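PDB 2DT8: DegV family protein from Thermus thermophilus, which binds a fatty acid, palmitic acid, as a member of the DegV family of lipid-binding proteins, though its cellular role is not settled. Local coordinates for residues T7-L13 and A118-G123; I171-F177 and R194-R200; A214-W218 and F275-S279; K223-F229 and P251-V257; A237-L241 and T272-Y276. All blocks are in the same frame, centred on the assembly; numbering follows the deposited sequence.

Contact 1. Residues T7-L13 and A118-G123; sequences TDSTSDL and ASLGVG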
# COMPACT_ATOMS: atom_id res chain seq x y z
N THR A 7 -5.89 -4.02 10.16
CA THR A 7 -5.10 -3.17 9.29
C THR A 7 -5.92 -1.91 9.02
O THR A 7 -6.99 -1.73 9.63
CB THR A 7 -4.72 -3.89 7.95
OG1 THR A 7 -3.79 -3.09 7.22
CG2 THR A 7 -5.96 -4.16 7.09
N ASP A 8 -5.43 -1.01 8.18
CA ASP A 8 -6.18 0.20 7.85
C ASP A 8 -6.61 0.11 6.39
O ASP A 8 -6.13 -0.75 5.64
CB ASP A 8 -5.34 1.45 8.13
CG ASP A 8 -4.09 1.50 7.30
OD1 ASP A 8 -4.21 1.79 6.09
OD2 ASP A 8 -2.98 1.25 7.84
N SER A 9 -7.52 0.99 5.98
CA SER A 9 -8.04 0.94 4.62
C SER A 9 -7.02 1.14 3.51
O SER A 9 -7.27 0.72 2.37
CB SER A 9 -9.19 1.95 4.46
OG SER A 9 -8.73 3.28 4.56
N THR A 10 -5.89 1.76 3.81
CA THR A 10 -4.89 1.96 2.77
C THR A 10 -4.17 0.68 2.36
O THR A 10 -3.34 0.71 1.46
CB THR A 10 -3.84 3.07 3.12
OG1 THR A 10 -2.95 2.60 4.14
CG2 THR A 10 -4.53 4.34 3.58
N SER A 11 -4.48 -0.44 3.01
CA SER A 11 -3.86 -1.70 2.61
C SER A 11 -4.48 -2.15 1.28
O SER A 11 -4.00 -3.07 0.63
CB SER A 11 -4.06 -2.77 3.70
OG SER A 11 -5.41 -2.91 4.07
N ASP A 12 -5.57 -1.49 0.89
CA ASP A 12 -6.23 -1.73 -0.40
C ASP A 12 -6.50 -3.19 -0.77
O ASP A 12 -6.33 -3.60 -1.92
CB ASP A 12 -5.41 -1.07 -1.53
CG ASP A 12 -5.40 0.46 -1.45
OD1 ASP A 12 -6.25 1.03 -0.72
OD2 ASP A 12 -4.56 1.10 -2.12
N LEU A 13 -6.96 -3.96 0.20
CA LEU A 13 -7.28 -5.37 -0.03
C LEU A 13 -8.68 -5.54 -0.59
O LEU A 13 -9.60 -4.88 -0.13
CB LEU A 13 -7.20 -6.14 1.29
CG LEU A 13 -5.81 -6.44 1.81
CD1 LEU A 13 -5.88 -6.88 3.26
CD2 LEU A 13 -5.17 -7.52 0.94
N ALA A 118 2.85 0.77 1.48
CA ALA A 118 1.58 1.43 1.23
C ALA A 118 0.75 0.59 0.26
O ALA A 118 1.30 -0.24 -0.46
CB ALA A 118 1.84 2.83 0.63
N SER A 119 -0.56 0.83 0.23
CA SER A 119 -1.48 0.09 -0.65
C SER A 119 -1.27 -1.42 -0.47
O SER A 119 -1.06 -1.89 0.65
CB SER A 119 -1.28 0.53 -2.11
OG SER A 119 -2.27 -0.03 -2.95
N LEU A 120 -1.32 -2.19 -1.56
CA LEU A 120 -1.13 -3.65 -1.45
C LEU A 120 0.24 -4.07 -0.92
O LEU A 120 0.47 -5.25 -0.67
CB LEU A 120 -1.42 -4.34 -2.78
CG LEU A 120 -2.91 -4.61 -3.00
CD1 LEU A 120 -3.11 -5.30 -4.34
CD2 LEU A 120 -3.46 -5.47 -1.87
N GLY A 121 1.15 -3.11 -0.75
CA GLY A 121 2.44 -3.43 -0.15
C GLY A 121 2.15 -3.79 1.30
O GLY A 121 2.83 -4.64 1.90
N VAL A 122 1.15 -3.14 1.88
CA VAL A 122 0.75 -3.44 3.25
C VAL A 122 -0.16 -4.67 3.17
O VAL A 122 -0.02 -5.63 3.93
CB VAL A 122 -0.06 -2.28 3.88
CG1 VAL A 122 -0.46 -2.65 5.31
CG2 VAL A 122 0.76 -1.00 3.86
N GLY A 123 -1.09 -4.64 2.22
CA GLY A 123 -2.02 -5.75 2.05
C GLY A 123 -1.37 -7.11 1.88
O GLY A 123 -1.85 -8.09 2.46
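The chain leaves strand 3-8 at Asp8, makes a short 3-10 turn over 9-11, and there meets the start of helix 120-135; the closest CA pair is Ser11 and Ser119, 4.4 Å apart. An Asx turn shapes the first segment: Asp8 OD1 accepts from Thr10 N at 2.8 Å and from Thr10 OG1 at a very short 2.5 Å, while Ser11 OG donates to Asp8 O at 2.8 Å. Ser119 occupies the N-cap position, but its hydroxyl makes no capping bond; instead Ser119 OG donates to Asp12 OD2 at 2.7 Å. The backbones also approach closely, Ser11 CA lying 3.4 Å from Ser119 O in a CA-H...O contact. Gly123 packs its CA 3.6 Å from Ser11 O, and a CB there would clash with that oxygen. Leu13 CD2 and Leu120 CD2 form an apolar pair at 3.9 Å, and Ser11 CB is in van der Waals contact with Val122 CG1 at 3.9 Å. Asp12 also reaches Trp40 through OD1 and Gly261 through OD2, and Ala118 touches the bound palmitic acid. With every touching residue buried, the Ser119-Asp12 bond pairs a hydroxyl with a carboxylate that has several donors around it, so the turn after the first strand is tied to a helix start beside the lipid by one directional bond and by close packing.

Contact 2. Residues I171-F177 and R194-R200; sequences IGGAQAF and RVEAAGR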
# COMPACT_ATOMS: atom_id res chain seq x y z
N ILE A 171 5.99 13.34 -1.39
CA ILE A 171 6.88 13.17 -2.53
C ILE A 171 8.27 12.59 -2.19
O ILE A 171 8.89 11.93 -3.02
CB ILE A 171 7.03 14.50 -3.30
CG1 ILE A 171 7.63 14.26 -4.68
CG2 ILE A 171 7.85 15.49 -2.47
CD1 ILE A 171 7.52 15.47 -5.59
N GLY A 172 8.75 12.84 -0.98
CA GLY A 172 10.05 12.32 -0.57
C GLY A 172 11.16 12.58 -1.58
O GLY A 172 11.32 13.70 -2.06
N GLY A 173 11.93 11.54 -1.89
CA GLY A 173 13.04 11.67 -2.82
C GLY A 173 12.64 11.95 -4.26
O GLY A 173 13.49 12.27 -5.09
N ALA A 174 11.36 11.80 -4.59
CA ALA A 174 10.92 12.07 -5.95
C ALA A 174 11.00 13.56 -6.24
O ALA A 174 10.80 14.00 -7.36
CB ALA A 174 9.49 11.57 -6.15
N GLN A 175 11.30 14.34 -5.21
CA GLN A 175 11.42 15.78 -5.39
C GLN A 175 12.56 16.08 -6.34
O GLN A 175 12.57 17.13 -6.99
CB GLN A 175 11.68 16.45 -4.06
CG GLN A 175 11.72 17.96 -4.15
CD GLN A 175 10.59 18.57 -3.37
OE1 GLN A 175 9.54 18.89 -3.92
NE2 GLN A 175 10.79 18.71 -2.07
N ALA A 176 13.53 15.17 -6.42
CA ALA A 176 14.68 15.36 -7.30
C ALA A 176 14.25 15.42 -8.76
O ALA A 176 14.97 15.93 -9.61
CB ALA A 176 15.69 14.22 -7.10
N PHE A 177 13.06 14.89 -9.06
CA PHE A 177 12.57 14.90 -10.43
C PHE A 177 11.78 16.16 -10.77
O PHE A 177 11.53 16.44 -11.93
CB PHE A 177 11.68 13.68 -10.71
CG PHE A 177 12.43 12.38 -10.78
CD1 PHE A 177 13.80 12.35 -11.03
CD2 PHE A 177 11.75 11.17 -10.63
CE1 PHE A 177 14.49 11.14 -11.12
CE2 PHE A 177 12.43 9.95 -10.73
CZ PHE A 177 13.80 9.94 -10.97
N ARG A 194 9.79 5.56 2.77
CA ARG A 194 9.74 6.89 2.16
C ARG A 194 9.87 6.77 0.65
O ARG A 194 10.65 5.96 0.14
CB ARG A 194 10.90 7.73 2.73
CG ARG A 194 11.22 9.03 2.01
CD ARG A 194 12.50 9.64 2.61
NE ARG A 194 13.13 10.66 1.77
CZ ARG A 194 12.84 11.96 1.80
NH1 ARG A 194 11.92 12.42 2.64
NH2 ARG A 194 13.48 12.80 1.00
N VAL A 195 9.11 7.58 -0.09
CA VAL A 195 9.17 7.54 -1.54
C VAL A 195 10.56 8.00 -2.00
O VAL A 195 11.12 8.95 -1.45
CB VAL A 195 8.09 8.45 -2.16
CG1 VAL A 195 8.29 8.56 -3.68
CG2 VAL A 195 6.70 7.87 -1.85
N GLU A 196 11.10 7.32 -3.00
CA GLU A 196 12.41 7.67 -3.55
C GLU A 196 12.37 7.53 -5.05
O GLU A 196 11.53 6.83 -5.61
CB GLU A 196 13.50 6.75 -2.98
CG GLU A 196 13.70 6.82 -1.46
CD GLU A 196 14.21 8.17 -0.97
OE1 GLU A 196 14.64 9.01 -1.79
OE2 GLU A 196 14.20 8.39 0.27
N ALA A 197 13.30 8.20 -5.72
CA ALA A 197 13.38 8.16 -7.17
C ALA A 197 14.03 6.85 -7.61
O ALA A 197 14.94 6.34 -6.94
CB ALA A 197 14.18 9.35 -7.69
N ALA A 198 13.57 6.32 -8.74
CA ALA A 198 14.10 5.08 -9.29
C ALA A 198 14.18 5.10 -10.81
O ALA A 198 13.87 4.10 -11.46
CB ALA A 198 13.25 3.90 -8.83
N GLY A 199 14.54 6.24 -11.37
CA GLY A 199 14.69 6.34 -12.82
C GLY A 199 13.64 7.14 -13.56
O GLY A 199 12.62 7.52 -13.00
N ARG A 200 13.92 7.40 -14.83
CA ARG A 200 13.04 8.16 -15.71
C ARG A 200 13.16 7.56 -17.11
O ARG A 200 14.23 7.09 -17.49
CB ARG A 200 13.44 9.63 -15.76
CG ARG A 200 13.21 10.38 -14.48
CD ARG A 200 13.88 11.73 -14.54
NE ARG A 200 15.33 11.59 -14.69
CZ ARG A 200 16.16 12.61 -14.83
NH1 ARG A 200 15.70 13.85 -14.83
NH2 ARG A 200 17.47 12.40 -14.96
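Ile171 turns its CA-CB bond away from the strand, yet its carbonyl O lies 3.5 Å from Val195 CG1. At Gly172 phi is positive (49°), and a CB would collide with Val195 O. Gly173 follows with the one hydrogen bond between the segments, Gly173 N to Val195 O, 2.7 Å at 154°; its CA sits 3.3 Å from Glu196 OE1, too tight for a side chain. Over these glycines lies one face of the Arg194 guanidinium, with NH2 3.5 Å from Gly173 N, while Arg194 NE bridges to Glu196 OE2 at 2.9 Å. The loop thus packs along strand 194-201 of a two-stranded antiparallel hairpin, whose classic beta bulge places Ala198 and Gly199 both opposite Val187. Ala174 CB next meets Val195 CG1 at 4.1 Å; Val195 also touches the bound palmitic acid. Phe177 ends the segment, its ring held between Ala197 CB on one face (3.4 Å from CZ) and Arg200 on the other, where Arg200 CG makes a CH-pi contact 3.7 Å from the centroid.

Contact 3. Residues A214-W218 and F275-S279; sequences AFRAW and FYAYS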
# COMPACT_ATOMS: atom_id res chain seq x y z
N ALA A 214 14.47 -3.62 -13.34
CA ALA A 214 14.67 -3.57 -11.89
C ALA A 214 14.12 -4.84 -11.24
O ALA A 214 14.74 -5.40 -10.33
CB ALA A 214 13.98 -2.35 -11.30
N PHE A 215 12.96 -5.28 -11.70
CA PHE A 215 12.33 -6.48 -11.16
C PHE A 215 13.18 -7.73 -11.38
O PHE A 215 13.34 -8.54 -10.47
CB PHE A 215 10.96 -6.69 -11.79
CG PHE A 215 10.23 -7.90 -11.27
CD1 PHE A 215 9.91 -8.00 -9.92
CD2 PHE A 215 9.86 -8.93 -12.13
CE1 PHE A 215 9.22 -9.11 -9.43
CE2 PHE A 215 9.17 -10.04 -11.64
CZ PHE A 215 8.86 -10.13 -10.30
N ARG A 216 13.70 -7.90 -12.59
CA ARG A 216 14.52 -9.06 -12.88
C ARG A 216 15.76 -9.07 -11.98
O ARG A 216 16.15 -10.12 -11.47
CB ARG A 216 14.94 -9.07 -14.35
CG ARG A 216 13.84 -9.51 -15.31
CD ARG A 216 14.36 -9.51 -16.74
NE ARG A 216 13.35 -9.92 -17.72
CZ ARG A 216 12.98 -11.18 -17.95
NH1 ARG A 216 13.54 -12.17 -17.26
NH2 ARG A 216 12.06 -11.44 -18.86
N ALA A 217 16.38 -7.90 -11.80
CA ALA A 217 17.56 -7.79 -10.95
C ALA A 217 17.21 -8.20 -9.52
O ALA A 217 17.94 -8.96 -8.88
CB ALA A 217 18.09 -6.36 -10.97
N TRP A 218 16.09 -7.69 -9.01
CA TRP A 218 15.64 -8.03 -7.66
C TRP A 218 15.24 -9.51 -7.53
O TRP A 218 15.50 -10.15 -6.50
CB TRP A 218 14.43 -7.17 -7.26
CG TRP A 218 13.79 -7.59 -5.98
CD1 TRP A 218 14.14 -7.19 -4.72
CD2 TRP A 218 12.73 -8.53 -5.82
NE1 TRP A 218 13.36 -7.84 -3.79
CE2 TRP A 218 12.48 -8.66 -4.44
CE3 TRP A 218 11.94 -9.28 -6.72
CZ2 TRP A 218 11.51 -9.52 -3.92
CZ3 TRP A 218 10.97 -10.13 -6.21
CH2 TRP A 218 10.76 -10.24 -4.82
N PHE A 275 3.58 -2.09 -9.13
CA PHE A 275 3.33 -3.33 -8.43
C PHE A 275 4.30 -3.54 -7.26
O PHE A 275 5.41 -3.02 -7.24
CB PHE A 275 3.21 -4.66 -9.22
CG PHE A 275 4.55 -5.04 -9.79
CD1 PHE A 275 5.01 -4.42 -10.94
CD2 PHE A 275 5.30 -6.03 -9.17
CE1 PHE A 275 6.23 -4.79 -11.48
CE2 PHE A 275 6.53 -6.39 -9.72
CZ PHE A 275 7.00 -5.78 -10.87
N TYR A 276 3.78 -4.30 -6.28
CA TYR A 276 4.64 -4.61 -5.15
C TYR A 276 4.87 -6.11 -5.35
O TYR A 276 4.14 -6.79 -6.06
CB TYR A 276 3.76 -4.48 -3.86
CG TYR A 276 4.19 -3.31 -3.06
CD1 TYR A 276 5.27 -3.42 -2.19
CD2 TYR A 276 3.50 -2.10 -3.15
CE1 TYR A 276 5.67 -2.33 -1.43
CE2 TYR A 276 3.90 -1.01 -2.39
CZ TYR A 276 4.97 -1.12 -1.52
OH TYR A 276 5.38 -0.04 -0.77
N ALA A 277 5.94 -6.57 -4.68
CA ALA A 277 6.25 -7.98 -4.79
C ALA A 277 7.23 -8.62 -3.64
O ALA A 277 7.96 -7.84 -3.05
CB ALA A 277 6.98 -8.52 -6.11
N TYR A 278 7.14 -9.91 -3.32
CA TYR A 278 8.03 -10.51 -2.33
C TYR A 278 8.17 -11.97 -2.70
O TYR A 278 7.43 -12.46 -3.57
CB TYR A 278 7.53 -10.37 -0.89
CG TYR A 278 6.36 -11.24 -0.50
CD1 TYR A 278 5.06 -10.81 -0.73
CD2 TYR A 278 6.56 -12.47 0.12
CE1 TYR A 278 3.98 -11.59 -0.35
CE2 TYR A 278 5.48 -13.27 0.50
CZ TYR A 278 4.19 -12.82 0.27
OH TYR A 278 3.12 -13.59 0.63
N SER A 279 9.11 -12.66 -2.08
CA SER A 279 9.32 -14.07 -2.37
C SER A 279 9.29 -14.89 -1.10
O SER A 279 9.40 -14.35 0.00
CB SER A 279 10.65 -14.27 -3.09
OG SER A 279 11.74 -13.92 -2.25
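This is helix-on-sheet packing through aromatic side chains: helix 204-219 lies against strand 273-279, an inner strand of the four-stranded mixed sheet. Segment axes approach to 10.9 Å and run nearly parallel, at 13°, and the nearest CA pairs, Phe215 with Ala277 and Trp218 with Tyr278, are 8.9 and 9.6 Å apart. Large side chains fill that gap. Phe215 and Phe275 form a T-shaped pair in which the edge of Phe275 addresses the face of Phe215, with centroids 5.2 Å apart, planes at 80° and Phe215 CD1 3.7 Å from Phe275 CE2. One helical turn on, Trp218 reaches across with its six-membered ring, placing CH2 3.7 Å from Tyr278 CA and CZ3 4.3 Å from Ala277 CB. The small Ala277 receives both rings, since Phe215 CE1 lies 4.0 Å from its CB. Tyr278, by contrast, directs its CA-CB bond away from the helix, so that its backbone rather than its ring meets Trp218; its hydroxyl bonds to Arg226. Phe154, from the neighbouring strand 154-158, meets the rings of Phe215, Trp218 and Phe275, and Phe275 also stacks with Phe229. On the other flanking strand, 225-231, Ile225 touches both Phe215 and Trp218, so the helix spans strand 273-279 and reaches the two strands that border it.

Contact 4. Residues K223-F229 and P251-V257; sequences KRIRAYF and PVEEALV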
# COMPACT_ATOMS: atom_id res chain seq x y z
N LYS A 223 12.66 -18.58 -5.99
CA LYS A 223 11.90 -19.66 -6.63
C LYS A 223 10.39 -19.49 -6.69
O LYS A 223 9.70 -20.27 -7.35
CB LYS A 223 12.19 -20.98 -5.95
CG LYS A 223 13.57 -21.50 -6.18
CD LYS A 223 13.78 -22.76 -5.38
CE LYS A 223 14.65 -23.72 -6.14
NZ LYS A 223 14.90 -24.94 -5.33
N ARG A 224 9.90 -18.60 -5.71
CA ARG A 224 8.47 -18.34 -5.61
C ARG A 224 8.28 -16.86 -5.37
O ARG A 224 8.70 -16.33 -4.33
CB ARG A 224 7.86 -19.11 -4.45
CG ARG A 224 8.01 -20.62 -4.52
CD ARG A 224 7.38 -21.26 -3.29
NE ARG A 224 5.95 -20.98 -3.21
CZ ARG A 224 5.18 -21.24 -2.16
NH1 ARG A 224 5.70 -21.79 -1.07
NH2 ARG A 224 3.89 -20.96 -2.19
N ILE A 225 7.64 -16.19 -6.32
CA ILE A 225 7.40 -14.76 -6.19
C ILE A 225 5.91 -14.47 -6.27
O ILE A 225 5.20 -15.06 -7.08
CB ILE A 225 8.10 -13.98 -7.32
CG1 ILE A 225 9.62 -14.22 -7.26
CG2 ILE A 225 7.76 -12.49 -7.21
CD1 ILE A 225 10.38 -13.74 -8.48
N ARG A 226 5.44 -13.58 -5.40
CA ARG A 226 4.05 -13.15 -5.39
C ARG A 226 4.07 -11.65 -5.70
O ARG A 226 4.80 -10.89 -5.06
CB ARG A 226 3.40 -13.41 -4.03
CG ARG A 226 3.20 -14.89 -3.73
CD ARG A 226 2.74 -15.12 -2.30
NE ARG A 226 2.36 -16.52 -2.08
CZ ARG A 226 2.08 -17.05 -0.89
NH1 ARG A 226 2.15 -16.30 0.20
NH2 ARG A 226 1.73 -18.32 -0.80
N ALA A 227 3.28 -11.25 -6.69
CA ALA A 227 3.22 -9.86 -7.12
C ALA A 227 1.83 -9.26 -6.94
O ALA A 227 0.81 -9.93 -7.07
CB ALA A 227 3.67 -9.75 -8.56
N TYR A 228 1.85 -7.94 -6.68
CA TYR A 228 0.58 -7.28 -6.44
C TYR A 228 0.56 -5.97 -7.29
O TYR A 228 1.34 -5.05 -7.08
CB TYR A 228 0.46 -6.97 -4.93
CG TYR A 228 0.50 -8.26 -4.19
CD1 TYR A 228 1.72 -8.86 -3.91
CD2 TYR A 228 -0.69 -8.88 -3.80
CE1 TYR A 228 1.76 -10.08 -3.24
CE2 TYR A 228 -0.65 -10.10 -3.14
CZ TYR A 228 0.57 -10.70 -2.87
OH TYR A 228 0.62 -11.92 -2.22
N PHE A 229 -0.38 -5.97 -8.25
CA PHE A 229 -0.42 -4.84 -9.16
C PHE A 229 -1.50 -3.83 -8.77
O PHE A 229 -2.58 -4.20 -8.32
CB PHE A 229 -0.69 -5.35 -10.58
CG PHE A 229 0.40 -6.23 -11.11
CD1 PHE A 229 0.47 -7.58 -10.74
CD2 PHE A 229 1.40 -5.70 -11.91
CE1 PHE A 229 1.53 -8.38 -11.18
CE2 PHE A 229 2.46 -6.50 -12.36
CZ PHE A 229 2.52 -7.84 -11.99
N PRO A 251 9.39 -16.93 -11.94
CA PRO A 251 8.38 -17.74 -11.26
C PRO A 251 7.36 -16.99 -10.40
O PRO A 251 7.36 -17.09 -9.17
CB PRO A 251 9.22 -18.72 -10.44
CG PRO A 251 10.39 -17.87 -10.05
CD PRO A 251 10.71 -17.07 -11.30
N VAL A 252 6.49 -16.23 -11.06
CA VAL A 252 5.45 -15.45 -10.37
C VAL A 252 4.21 -16.32 -10.23
O VAL A 252 3.49 -16.57 -11.22
CB VAL A 252 5.13 -14.17 -11.17
CG1 VAL A 252 4.12 -13.31 -10.43
CG2 VAL A 252 6.42 -13.39 -11.39
N GLU A 253 3.98 -16.72 -9.01
CA GLU A 253 2.83 -17.59 -8.76
C GLU A 253 1.51 -16.91 -8.41
O GLU A 253 0.45 -17.51 -8.41
CB GLU A 253 3.15 -18.61 -7.66
CG GLU A 253 3.56 -18.01 -6.32
CD GLU A 253 3.58 -19.05 -5.22
OE1 GLU A 253 4.09 -20.16 -5.47
OE2 GLU A 253 3.10 -18.75 -4.10
N GLU A 254 1.66 -15.60 -8.12
CA GLU A 254 0.47 -14.85 -7.77
C GLU A 254 0.73 -13.53 -8.43
O GLU A 254 1.83 -12.99 -8.44
CB GLU A 254 0.39 -14.82 -6.27
CG GLU A 254 -0.70 -13.86 -5.81
CD GLU A 254 -2.02 -14.55 -5.52
OE1 GLU A 254 -2.33 -15.57 -6.17
OE2 GLU A 254 -2.75 -14.05 -4.64
N ALA A 255 -0.40 -13.02 -8.96
CA ALA A 255 -0.31 -11.72 -9.58
C ALA A 255 -1.69 -10.92 -9.49
O ALA A 255 -2.38 -10.67 -10.47
CB ALA A 255 0.01 -11.80 -11.12
N LEU A 256 -2.04 -10.63 -8.24
CA LEU A 256 -3.30 -9.98 -7.89
C LEU A 256 -3.30 -8.55 -8.41
O LEU A 256 -2.25 -7.92 -8.43
CB LEU A 256 -3.45 -9.95 -6.38
CG LEU A 256 -4.70 -9.38 -5.72
CD1 LEU A 256 -5.93 -10.20 -6.11
CD2 LEU A 256 -4.49 -9.44 -4.22
N VAL A 257 -4.47 -8.05 -8.81
CA VAL A 257 -4.60 -6.69 -9.34
C VAL A 257 -5.77 -6.00 -8.66
O VAL A 257 -6.86 -6.55 -8.56
CB VAL A 257 -4.89 -6.70 -10.87
CG1 VAL A 257 -4.88 -5.27 -11.41
CG2 VAL A 257 -3.86 -7.55 -11.58
O HOH W 1 -1.64 -13.49 -2.27
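Strands 225-231 and 252-259 pair in parallel, their segment axes 4.6 Å apart at 14°, as the two strands of a beta-alpha-beta unit connected by helix 236-247. Ile225 N donates to Pro251 O at 3.0 Å and Ile225 O accepts from Glu253 N at 2.8 Å; Ala227 N then donates to Glu254 O at 2.9 Å and Phe229 N to Leu256 O at 2.7 Å (174°). The return bond from Leu256 N to Ala227 O is weak, 3.2 Å at 127°. Glu253 satisfies two arginines: its OE1 takes Arg224 NE (3.0 Å), its OE2 Arg224 NH2 (3.0 Å) and Arg226 NE (3.1 Å). Arg226 has further partners in Glu131 and the Tyr278 hydroxyl. A water links Tyr228 OH (2.8 Å) with Glu254 OE2 (2.7 Å), donating to the carboxylate. Apolar pairs form on both faces of the strand pair: Ala227 CB lies 4.0 Å from Val252 CG1 and Phe229 CE1 3.7 Å from Ala255 CB, while Tyr228 CD2 meets Leu256 CD2 at 3.9 Å on the opposite face. Register steps from Ile225-Val252 to Ala227-Ala255, one residue facing two; main-chain bonds hold it, weakly at Leu256 N, while the Glu253 carboxylate gathers both arginines at the exposed start.

Contact 5. Residues A237-L241 and T272-Y276; sequences AVAAL and TYGFY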
# COMPACT_ATOMS: atom_id res chain seq x y z
N ALA A 237 -2.03 0.45 -18.75
CA ALA A 237 -0.61 0.52 -18.38
C ALA A 237 -0.30 -0.60 -17.42
O ALA A 237 0.63 -1.37 -17.66
CB ALA A 237 -0.27 1.88 -17.75
N VAL A 238 -1.08 -0.72 -16.34
CA VAL A 238 -0.80 -1.80 -15.39
C VAL A 238 -1.04 -3.17 -16.02
O VAL A 238 -0.34 -4.13 -15.69
CB VAL A 238 -1.63 -1.68 -14.08
CG1 VAL A 238 -3.00 -2.31 -14.23
CG2 VAL A 238 -0.86 -2.35 -12.93
N ALA A 239 -2.01 -3.28 -16.93
CA ALA A 239 -2.28 -4.56 -17.56
C ALA A 239 -1.10 -4.98 -18.42
O ALA A 239 -0.70 -6.15 -18.40
CB ALA A 239 -3.55 -4.48 -18.42
N ALA A 240 -0.54 -4.04 -19.17
CA ALA A 240 0.61 -4.35 -20.02
C ALA A 240 1.80 -4.74 -19.15
O ALA A 240 2.58 -5.63 -19.50
CB ALA A 240 0.96 -3.14 -20.87
N LEU A 241 1.94 -4.07 -18.02
CA LEU A 241 3.03 -4.35 -17.09
C LEU A 241 2.88 -5.75 -16.51
O LEU A 241 3.85 -6.51 -16.43
CB LEU A 241 3.03 -3.29 -15.99
CG LEU A 241 4.17 -3.33 -14.96
CD1 LEU A 241 5.50 -3.15 -15.68
CD2 LEU A 241 3.97 -2.22 -13.93
N THR A 272 -1.67 6.43 -12.06
CA THR A 272 -0.68 5.72 -11.26
C THR A 272 -0.78 4.23 -11.57
O THR A 272 -1.86 3.69 -11.75
CB THR A 272 -0.94 5.94 -9.74
OG1 THR A 272 -0.89 7.34 -9.45
CG2 THR A 272 0.12 5.22 -8.89
N TYR A 273 0.37 3.57 -11.66
CA TYR A 273 0.38 2.13 -11.89
C TYR A 273 1.72 1.58 -11.42
O TYR A 273 2.71 2.30 -11.37
CB TYR A 273 0.16 1.78 -13.37
CG TYR A 273 1.24 2.24 -14.31
CD1 TYR A 273 1.23 3.54 -14.84
CD2 TYR A 273 2.29 1.39 -14.68
CE1 TYR A 273 2.21 3.96 -15.71
CE2 TYR A 273 3.28 1.82 -15.55
CZ TYR A 273 3.24 3.10 -16.06
OH TYR A 273 4.22 3.52 -16.92
N GLY A 274 1.74 0.30 -11.07
CA GLY A 274 2.98 -0.31 -10.62
C GLY A 274 2.60 -1.61 -9.91
O GLY A 274 1.49 -2.12 -10.05
N PHE A 275 3.58 -2.09 -9.13
CA PHE A 275 3.33 -3.33 -8.43
C PHE A 275 4.30 -3.54 -7.26
O PHE A 275 5.41 -3.02 -7.24
CB PHE A 275 3.21 -4.66 -9.22
CG PHE A 275 4.55 -5.04 -9.79
CD1 PHE A 275 5.01 -4.42 -10.94
CD2 PHE A 275 5.30 -6.03 -9.17
CE1 PHE A 275 6.23 -4.79 -11.48
CE2 PHE A 275 6.53 -6.39 -9.72
CZ PHE A 275 7.00 -5.78 -10.87
N TYR A 276 3.78 -4.30 -6.28
CA TYR A 276 4.64 -4.61 -5.15
C TYR A 276 4.87 -6.11 -5.35
O TYR A 276 4.14 -6.79 -6.06
CB TYR A 276 3.76 -4.48 -3.86
CG TYR A 276 4.19 -3.31 -3.06
CD1 TYR A 276 5.27 -3.42 -2.19
CD2 TYR A 276 3.50 -2.10 -3.15
CE1 TYR A 276 5.67 -2.33 -1.43
CE2 TYR A 276 3.90 -1.01 -2.39
CZ TYR A 276 4.97 -1.12 -1.52
OH TYR A 276 5.38 -0.04 -0.77
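Tyr273 lays its ring over Ala237, whose CB stands 3.7 Å from the ring centroid and 11° off the normal, a CH-pi contact on the ring face. The same ring meets Leu241 at its edge, with Leu241 CD2 4.1 Å from Tyr273 CD2, so residues one helical turn apart hold two different parts of one tyrosine. Between them in sequence, Val238 comes closest by backbone, its CA 5.4 Å from that of Tyr273, and its CB lies 4.0 Å from Tyr273 CB; its CG2 also touches Gly274 O at 3.7 Å. Leu241 CD2 then bridges along the strand, lying 3.9 Å from both Gly274 CA and Phe275 CD1. Gly274 has backbone angles of 164° and -162°, at which a CB would be jammed against the preceding carbonyl. The helix segment 237-241 crosses strand segment 273-276 at 43°, with axes 7.7 Å apart. It belongs to helix 236-247, the connection of the beta-alpha-beta unit, here packed on strand 273-279; Phe275 stacks with Phe229 of the adjoining strand, and Tyr276 touches the palmitic acid. All six touching residues are buried and their meeting surfaces are almost wholly carbon, so the helix is held to the sheet by van der Waals and CH-pi packing, without a hydrogen bond between these segments.

Contacts 1, 3 and 5 are buried, whereas contacts 2 and 4 are only partly so. Contacts 3 and 5 share Phe275 and Tyr276, placing helices 204-219 and 236-247 on strand 273-279 by apolar and aromatic packing. Contact 4 adds strand 225-231, next to 273-279 (Tyr276 O to Tyr228 N 2.6 Å, a probable hydrogen bond), and the outer strand 252-259; its backbone ladder and salt bridges contrast with that packing. Contact 1 reaches the same sheet through Leu120 CB, 3.9 Å from Tyr228 CB, but relies on a buried serine-aspartate bond. Contact 2, on a separate hairpin, touches none of the others, combining one glycine backbone bond with arginine and phenylalanine packing at a partly exposed site.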